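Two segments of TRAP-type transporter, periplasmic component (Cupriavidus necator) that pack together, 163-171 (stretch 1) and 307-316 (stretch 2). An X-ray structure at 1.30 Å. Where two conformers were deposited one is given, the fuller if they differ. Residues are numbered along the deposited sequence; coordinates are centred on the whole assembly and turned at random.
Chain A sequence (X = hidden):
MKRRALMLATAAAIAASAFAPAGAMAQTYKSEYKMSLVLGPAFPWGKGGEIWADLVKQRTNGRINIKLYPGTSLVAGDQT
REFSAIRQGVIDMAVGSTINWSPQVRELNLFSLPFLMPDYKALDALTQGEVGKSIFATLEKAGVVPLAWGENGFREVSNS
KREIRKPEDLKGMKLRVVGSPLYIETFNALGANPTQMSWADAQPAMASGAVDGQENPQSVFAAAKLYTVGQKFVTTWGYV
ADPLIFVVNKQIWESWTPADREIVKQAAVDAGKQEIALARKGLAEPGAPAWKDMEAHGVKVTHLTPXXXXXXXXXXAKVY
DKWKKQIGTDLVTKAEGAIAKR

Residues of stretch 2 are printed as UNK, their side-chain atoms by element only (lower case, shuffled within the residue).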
# COMPACT_ATOMS: atom_id res chain seq x y z
N GLU A 163 -8.24 -14.49 -18.38
CA GLU A 163 -7.29 -13.42 -18.65
C GLU A 163 -7.99 -12.06 -18.75
O GLU A 163 -9.05 -11.96 -19.36
CB GLU A 163 -6.58 -13.74 -19.95
CG GLU A 163 -5.58 -12.69 -20.34
CD GLU A 163 -4.82 -13.03 -21.60
OE1 GLU A 163 -5.41 -13.63 -22.53
OE2 GLU A 163 -3.62 -12.71 -21.69
N ILE A 164 -7.39 -11.04 -18.14
CA ILE A 164 -7.88 -9.67 -18.24
C ILE A 164 -6.97 -8.85 -19.17
O ILE A 164 -5.79 -8.63 -18.88
CB ILE A 164 -7.94 -9.00 -16.86
CG1 ILE A 164 -8.90 -9.75 -15.94
CG2 ILE A 164 -8.32 -7.54 -16.99
CD1 ILE A 164 -9.00 -9.14 -14.54
N ARG A 165 -7.51 -8.46 -20.32
CA ARG A 165 -6.78 -7.60 -21.24
C ARG A 165 -7.48 -6.27 -21.48
O ARG A 165 -6.87 -5.35 -22.01
CB ARG A 165 -6.59 -8.30 -22.59
CG ARG A 165 -5.81 -9.61 -22.56
CD ARG A 165 -5.27 -9.98 -23.98
NE ARG A 165 -4.18 -9.06 -24.31
CZ ARG A 165 -2.89 -9.29 -24.04
NH1 ARG A 165 -2.50 -10.45 -23.52
NH2 ARG A 165 -1.98 -8.36 -24.31
N LYS A 166 -8.76 -6.17 -21.15
CA LYS A 166 -9.54 -4.98 -21.48
C LYS A 166 -10.68 -4.87 -20.48
O LYS A 166 -11.03 -5.85 -19.81
CB LYS A 166 -10.09 -5.06 -22.91
CG LYS A 166 -11.00 -6.27 -23.16
CD LYS A 166 -11.41 -6.36 -24.63
CE LYS A 166 -12.31 -7.55 -24.89
NZ LYS A 166 -11.62 -8.84 -24.67
N PRO A 167 -11.27 -3.66 -20.34
CA PRO A 167 -12.25 -3.48 -19.28
C PRO A 167 -13.40 -4.47 -19.35
O PRO A 167 -13.90 -4.94 -18.33
CB PRO A 167 -12.74 -2.05 -19.52
CG PRO A 167 -11.55 -1.36 -20.05
CD PRO A 167 -10.88 -2.38 -20.95
N GLU A 168 -13.80 -4.83 -20.56
CA GLU A 168 -14.93 -5.71 -20.73
C GLU A 168 -14.70 -7.07 -20.05
O GLU A 168 -15.65 -7.72 -19.60
CB GLU A 168 -15.19 -5.88 -22.23
CG GLU A 168 -15.80 -4.64 -22.91
CD GLU A 168 -14.82 -3.49 -23.23
OE1 GLU A 168 -13.57 -3.66 -23.21
OE2 GLU A 168 -15.32 -2.38 -23.52
N ASP A 169 -13.45 -7.50 -19.97
CA ASP A 169 -13.13 -8.80 -19.37
C ASP A 169 -13.45 -8.87 -17.88
O ASP A 169 -13.58 -9.96 -17.32
CB ASP A 169 -11.64 -9.12 -19.56
CG ASP A 169 -11.24 -9.24 -21.01
OD1 ASP A 169 -12.12 -9.46 -21.88
OD2 ASP A 169 -10.04 -9.11 -21.30
N LEU A 170 -13.56 -7.71 -17.23
CA LEU A 170 -13.90 -7.69 -15.82
C LEU A 170 -15.39 -7.74 -15.53
O LEU A 170 -15.78 -7.76 -14.35
CB LEU A 170 -13.34 -6.43 -15.17
CG LEU A 170 -11.83 -6.36 -15.01
CD1 LEU A 170 -11.19 -5.56 -16.12
CD2 LEU A 170 -11.50 -5.74 -13.65
N LYS A 171 -16.23 -7.78 -16.56
CA LYS A 171 -17.66 -7.65 -16.33
C LYS A 171 -18.15 -8.77 -15.42
O LYS A 171 -17.90 -9.95 -15.67
CB LYS A 171 -18.44 -7.66 -17.64
CG LYS A 171 -19.93 -7.41 -17.42
CD LYS A 171 -20.64 -6.94 -18.67
CE LYS A 171 -20.85 -8.08 -19.64
NZ LYS A 171 -22.25 -8.10 -20.17
N UNK A 307 -1.81 0.33 -26.07
CA UNK A 307 -3.21 0.65 -26.38
C UNK A 307 -4.19 0.08 -25.35
O UNK A 307 -5.14 0.75 -24.94
c UNK A 307 -3.56 0.17 -27.78
N UNK A 308 -3.98 -1.17 -24.93
CA UNK A 308 -4.82 -1.78 -23.91
C UNK A 308 -4.75 -0.98 -22.60
O UNK A 308 -5.76 -0.77 -21.92
c UNK A 308 -4.33 -5.54 -24.74
o UNK A 308 -4.94 -6.45 -25.32
o UNK A 308 -3.23 -5.69 -24.18
c UNK A 308 -4.94 -4.15 -24.79
c UNK A 308 -4.44 -3.25 -23.69
N UNK A 309 -3.55 -0.53 -22.26
CA UNK A 309 -3.35 0.29 -21.07
C UNK A 309 -4.15 1.60 -21.19
O UNK A 309 -4.84 2.00 -20.25
n UNK A 309 -0.90 1.64 -17.53
n UNK A 309 -1.52 2.54 -19.37
c UNK A 309 -1.86 0.58 -20.91
c UNK A 309 -1.15 2.79 -18.13
c UNK A 309 -1.11 0.62 -18.42
c UNK A 309 -1.50 1.18 -19.59
N UNK A 310 -4.09 2.24 -22.34
CA UNK A 310 -4.80 3.50 -22.50
C UNK A 310 -6.32 3.31 -22.42
O UNK A 310 -7.03 4.21 -21.97
o UNK A 310 -4.22 6.43 -23.07
c UNK A 310 -4.42 4.19 -23.79
o UNK A 310 -5.81 5.97 -24.52
c UNK A 310 -4.84 5.64 -23.80
N UNK A 311 -6.83 2.16 -22.85
CA UNK A 311 -8.25 1.90 -22.72
C UNK A 311 -8.67 1.80 -21.24
O UNK A 311 -9.75 2.26 -20.86
c UNK A 311 -8.61 0.63 -23.46
N UNK A 312 -7.84 1.19 -20.39
CA UNK A 312 -8.15 1.16 -18.96
C UNK A 312 -8.13 2.54 -18.34
O UNK A 312 -8.97 2.87 -17.51
c UNK A 312 -7.19 0.23 -18.21
c UNK A 312 -8.24 -3.93 -18.36
c UNK A 312 -8.96 -3.05 -17.56
c UNK A 312 -7.19 -3.43 -19.11
c UNK A 312 -7.57 -1.22 -18.27
c UNK A 312 -6.86 -2.10 -19.06
c UNK A 312 -8.61 -1.72 -17.52
N UNK A 313 -7.16 3.37 -18.75
CA UNK A 313 -7.08 4.73 -18.24
C UNK A 313 -8.31 5.52 -18.64
O UNK A 313 -8.91 6.22 -17.83
n UNK A 313 -3.26 7.03 -18.74
c UNK A 313 -2.32 6.80 -19.65
n UNK A 313 -1.14 6.31 -19.27
c UNK A 313 -4.58 7.58 -19.03
c UNK A 313 -5.81 5.41 -18.74
c UNK A 313 -5.66 6.87 -18.28
n UNK A 313 -2.54 7.03 -20.95
N UNK A 314 -8.71 5.40 -19.90
CA UNK A 314 -9.88 6.13 -20.36
C UNK A 314 -11.15 5.65 -19.66
O UNK A 314 -11.99 6.47 -19.28
n UNK A 314 -7.52 8.62 -25.55
c UNK A 314 -8.91 7.11 -24.04
c UNK A 314 -8.87 6.99 -22.52
c UNK A 314 -8.55 8.54 -24.47
c UNK A 314 -9.96 6.09 -21.89
N UNK A 315 -11.25 4.36 -19.39
CA UNK A 315 -12.44 3.82 -18.75
C UNK A 315 -12.57 4.29 -17.31
O UNK A 315 -13.66 4.34 -16.76
c UNK A 315 -12.45 2.30 -18.81
N UNK A 316 -11.45 4.64 -16.69
CA UNK A 316 -11.46 5.05 -15.28
C UNK A 316 -11.28 6.56 -15.10
O UNK A 316 -11.19 7.04 -13.97
c UNK A 316 -10.36 4.31 -14.47
c UNK A 316 -10.67 2.82 -14.39
o UNK A 316 -9.09 4.51 -15.07
O HOH W 1 -7.55 -2.70 -22.60

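Position 307 carries a single side-chain carbon, which is out of reach of stretch 1 and touches nothing there. One carbon defines A307, and its O accepts the helical bond from the N of position 311 at 3.0 Å.

Position 308 has three carbons, the third bonded to two oxygens: a carboxylate at the end of a two-methylene arm. One oxygen lies 2.9 Å from R165 NE and the other 3.0 Å from R165 NH2. The residue is glutamate. CA-to-CB of E308 points toward stretch 1, and with chi1 m and chi2 t the arm extends to the guanidinium of R165. R165 NE donates to E308 OE2 at 170° and R165 NH2 to E308 OE1 at 140°. This is a two-pronged salt bridge, with OE2 lying near the guanidinium plane at its edge.

Position 309 shows one carbon followed by a five-membered ring of three carbons and two nitrogens, an imidazole. Its CA-to-CB bond points away from stretch 1, and it makes no contact there. This is H309.

Position 310 has two carbons, the second carrying two oxygens, one methylene fewer than at 308, and is out of reach of stretch 1. This is D310; its carboxylate is engaged by positions 313 and 314 of the same helix.

Position 311 again has one carbon. CA-to-CB points toward stretch 1, yet the closest approach is made by the backbone, its O lying 4.1 Å from P167 CG. The single carbon makes it A311.

Position 312 has one carbon and then a six-carbon ring with no heteroatom. The ring carbons meet four consecutive residues, I164 to P167, and L170. This is phenylalanine. CB of F312 leaves sideways, but the ring comes nearer. P167 CD sits 4.0 Å from the centroid of the F312 ring, 12° off its normal, a CH-pi contact over one face. L170 CD1 approaches F312 CE1 at 3.7 Å near the ring plane, and I164 CG2 reaches F312 CZ at 3.9 Å.

Position 313 has three carbons, a nitrogen, then a carbon bearing two more nitrogens, a guanidinium clear of stretch 1: arginine. R313 NH1 pairs with D310 OD1 at 2.8 Å.

Position 314 is an unbranched run of four carbons ending in nitrogen, without contact to stretch 1: a lysine. K314 NZ makes a weak bond to D310 OD2 at 3.3 Å.

Position 315 has one carbon, CB, 4.0 Å from P167 CG. This is A315.

Position 316 has a carbon bearing one oxygen and one carbon, and does not touch stretch 1. The branching is that of threonine; T316 is the first residue to leave helical phi/psi.

The contact buries 361 Å². Steps of three, one and three residues bring 308, 311, 312 and 315 onto one side of the helix. The F312 ring fits against I164 to P167 and L170, with P167 over its face and L170 at its edge, while the E308–R165 salt bridge holds the polar side. Water 1 joins the two backbones near the F312 ring, donating to R165 O at 2.8 Å and E308 O at 2.7 Å, a polar link in addition to the salt bridge. D169 OD2 accepts from R165 N at 2.8 Å and K166 N at 3.2 Å, bonding the loop backbone beside the residues that receive the ring.

Stretch 2, residues 307-316: AEHDAFRKAT
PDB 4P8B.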